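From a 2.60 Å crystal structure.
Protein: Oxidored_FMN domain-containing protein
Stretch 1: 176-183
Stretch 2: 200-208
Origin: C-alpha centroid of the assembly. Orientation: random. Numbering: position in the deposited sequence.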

# COMPACT_ATOMS: atom_id res chain seq x y z
N SER A 176 7.54 15.87 9.57
CA SER A 176 7.28 17.33 9.63
C SER A 176 8.17 18.00 10.68
O SER A 176 8.23 17.51 11.83
CB SER A 176 5.82 17.61 9.93
OG SER A 176 5.67 18.94 10.41
N LEU A 177 8.77 19.12 10.31
CA LEU A 177 9.52 20.03 11.22
C LEU A 177 8.61 20.49 12.36
O LEU A 177 9.12 20.73 13.47
CB LEU A 177 10.04 21.23 10.42
CG LEU A 177 10.99 22.17 11.18
CD1 LEU A 177 12.34 21.51 11.35
CD2 LEU A 177 11.14 23.50 10.47
N LEU A 178 7.30 20.60 12.12
CA LEU A 178 6.33 21.10 13.13
C LEU A 178 6.17 20.03 14.21
O LEU A 178 6.18 20.40 15.39
CB LEU A 178 4.99 21.43 12.45
CG LEU A 178 5.05 22.43 11.28
CD1 LEU A 178 3.66 22.66 10.71
CD2 LEU A 178 5.66 23.77 11.68
N GLN A 179 6.04 18.76 13.83
CA GLN A 179 5.93 17.61 14.78
C GLN A 179 7.25 17.51 15.56
O GLN A 179 7.18 17.32 16.77
CB GLN A 179 5.60 16.29 14.06
CG GLN A 179 5.21 15.19 15.02
CD GLN A 179 4.75 13.89 14.39
OE1 GLN A 179 4.28 13.84 13.24
NE2 GLN A 179 4.86 12.82 15.17
N ASP A 180 8.39 17.66 14.88
CA ASP A 180 9.73 17.69 15.52
C ASP A 180 9.75 18.79 16.59
O ASP A 180 10.23 18.54 17.70
CB ASP A 180 10.85 17.87 14.50
CG ASP A 180 11.05 16.69 13.55
OD1 ASP A 180 10.54 15.57 13.88
OD2 ASP A 180 11.69 16.89 12.47
N PHE A 181 9.19 19.96 16.32
CA PHE A 181 9.14 21.05 17.32
C PHE A 181 8.23 20.65 18.48
O PHE A 181 8.63 20.82 19.65
CB PHE A 181 8.80 22.38 16.66
CG PHE A 181 10.00 23.18 16.21
CD1 PHE A 181 10.68 22.85 15.07
CD2 PHE A 181 10.44 24.27 16.96
CE1 PHE A 181 11.77 23.60 14.64
CE2 PHE A 181 11.54 25.01 16.55
CZ PHE A 181 12.20 24.67 15.39
N LEU A 182 7.06 20.08 18.19
CA LEU A 182 6.10 19.57 19.21
C LEU A 182 6.72 18.54 20.17
O LEU A 182 6.32 18.51 21.34
CB LEU A 182 4.95 18.86 18.48
CG LEU A 182 3.65 19.62 18.38
CD1 LEU A 182 2.59 18.68 17.83
CD2 LEU A 182 3.26 20.20 19.74
N ASP A 183 7.55 17.64 19.64
CA ASP A 183 8.00 16.37 20.29
C ASP A 183 9.14 16.68 21.26
O ASP A 183 10.23 17.10 20.78
CB ASP A 183 8.43 15.35 19.23
CG ASP A 183 8.57 13.93 19.73
OD1 ASP A 183 8.72 13.76 20.97
OD2 ASP A 183 8.52 12.99 18.89
N ARG A 200 6.34 24.71 22.50
CA ARG A 200 6.53 23.59 21.53
C ARG A 200 5.50 23.70 20.40
O ARG A 200 5.83 23.32 19.27
CB ARG A 200 6.53 22.25 22.27
CG ARG A 200 7.90 21.88 22.82
CD ARG A 200 7.89 20.98 24.05
NE ARG A 200 6.81 20.00 23.93
CZ ARG A 200 5.82 19.84 24.80
NH1 ARG A 200 5.76 20.52 25.93
NH2 ARG A 200 4.90 18.93 24.55
N VAL A 201 4.31 24.23 20.69
CA VAL A 201 3.20 24.35 19.70
C VAL A 201 3.32 25.66 18.90
O VAL A 201 2.65 25.76 17.87
CB VAL A 201 1.83 24.22 20.40
CG1 VAL A 201 1.33 25.57 20.92
CG2 VAL A 201 0.80 23.58 19.47
N ARG A 202 4.13 26.61 19.36
CA ARG A 202 4.26 27.98 18.79
C ARG A 202 4.49 27.92 17.27
O ARG A 202 3.88 28.74 16.52
CB ARG A 202 5.42 28.73 19.46
CG ARG A 202 5.62 30.16 18.95
CD ARG A 202 6.66 30.97 19.72
NE ARG A 202 6.57 30.75 21.16
CZ ARG A 202 5.58 31.19 21.94
NH1 ARG A 202 4.59 31.90 21.43
NH2 ARG A 202 5.57 30.90 23.23
N LEU A 203 5.35 27.02 16.79
CA LEU A 203 5.71 27.04 15.36
C LEU A 203 4.49 26.61 14.54
O LEU A 203 4.22 27.25 13.50
CB LEU A 203 6.91 26.14 15.09
CG LEU A 203 7.48 26.23 13.68
CD1 LEU A 203 7.50 27.67 13.18
CD2 LEU A 203 8.88 25.64 13.63
N LEU A 204 3.77 25.57 15.00
CA LEU A 204 2.54 25.06 14.35
C LEU A 204 1.47 26.16 14.32
O LEU A 204 0.85 26.32 13.26
CB LEU A 204 2.01 23.81 15.07
CG LEU A 204 0.66 23.32 14.55
CD1 LEU A 204 0.72 22.99 13.07
CD2 LEU A 204 0.17 22.12 15.33
N ARG A 205 1.23 26.84 15.44
CA ARG A 205 0.24 27.95 15.55
C ARG A 205 0.66 29.09 14.61
O ARG A 205 -0.13 29.46 13.74
CB ARG A 205 0.08 28.39 17.01
CG ARG A 205 -0.37 29.83 17.24
CD ARG A 205 -0.20 30.27 18.69
NE ARG A 205 -1.31 29.79 19.52
CZ ARG A 205 -1.20 29.14 20.68
NH1 ARG A 205 -0.02 28.87 21.22
NH2 ARG A 205 -2.30 28.76 21.31
N GLU A 206 1.88 29.62 14.77
CA GLU A 206 2.40 30.78 13.98
C GLU A 206 2.36 30.49 12.47
O GLU A 206 2.10 31.40 11.70
CB GLU A 206 3.85 31.09 14.39
CG GLU A 206 3.97 31.75 15.75
CD GLU A 206 5.40 32.11 16.09
OE1 GLU A 206 6.32 31.46 15.56
OE2 GLU A 206 5.59 33.06 16.87
N THR A 207 2.63 29.26 12.05
CA THR A 207 2.60 28.87 10.62
C THR A 207 1.14 28.94 10.15
O THR A 207 0.84 29.76 9.23
CB THR A 207 3.28 27.51 10.44
OG1 THR A 207 4.65 27.70 10.81
CG2 THR A 207 3.24 26.98 9.02
N LEU A 208 0.27 28.13 10.76
CA LEU A 208 -1.18 28.00 10.45
C LEU A 208 -1.83 29.37 10.23
O LEU A 208 -2.56 29.54 9.20
CB LEU A 208 -1.86 27.27 11.61
CG LEU A 208 -3.36 27.08 11.47
CD1 LEU A 208 -3.69 26.30 10.21
CD2 LEU A 208 -3.93 26.37 12.70
O HOH W 1 5.00 23.21 16.41

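Two helices, 177-182 and 200-208, run roughly antiparallel, with 148° between their N-to-C directions and a closest axial approach of 7.8 Å. The backbones draw nearest where Leu182 meets Arg200, CA to CA 4.7 Å, and where Leu178 meets Leu204, CA to CA 5.6 Å. The first helix starts cleanly: Ser176 caps it, its OG accepting from Leu178 N at 2.9 Å and, weakly, from Gln179 N at 3.4 Å. The second is kinked where the N atoms of Leu203 and Leu204 make no bond to the turn before. A water sits in this gap. It accepts from Leu204 N at 3.0 Å and donates to Arg200 O at 3.0 Å, and it also donates to Leu178 O at 3.2 Å. The water bridges Leu204 N to Arg200 O across the kink and, through Leu178 O, links the two backbones.

Around this polar point the contact is mostly apolar, and 488 Å² is buried between the stretches, both sides summed. Leu178, the residue most covered at 90 Å², points toward the second helix and sets one methyl against each of two successive residues: CD2 lies 3.7 Å from Leu203 CG, while CD1 reaches Leu204 CD1 at 3.8 Å. Leucine suits this buried site because its branched apolar end, with chi1 m and chi2 t, fills the space against both neighbours. Leu203 also points toward its partner. Its CD2 lies over the face of the Phe181 ring, 3.5 Å from the ring centroid and only 9° off the normal, a CH-pi contact in which a flat ring receives a methyl almost squarely. Leu177 starts sideways, but its end comes nearer and adds a looser apolar contact, CD2 to Leu203 CD2 at 4.4 Å.

Thr207 lies beyond Leu203 on the same helix. Its OG1 donates to Leu203 O at 2.8 Å, so the hydroxyl is satisfied within its own helix even though it lies 4.1 Å from Leu178 CD2.

At the other end, the CA-to-CB bond of Leu182 points away, yet the end of its side chain comes back to place CD2 4.2 Å from Val201 CG2. Its carbonyl serves a different partner: Arg200 NE donates to Leu182 O at 3.0 Å and 162°, with the oxygen at the edge of the guanidinium, near its plane. The aliphatic part of Arg200 packs as well, CG lying 3.4 Å from Phe181 O. A long side chain suits this place, offering carbon to the close backbone and a donor to a carbonyl at the end of the helix.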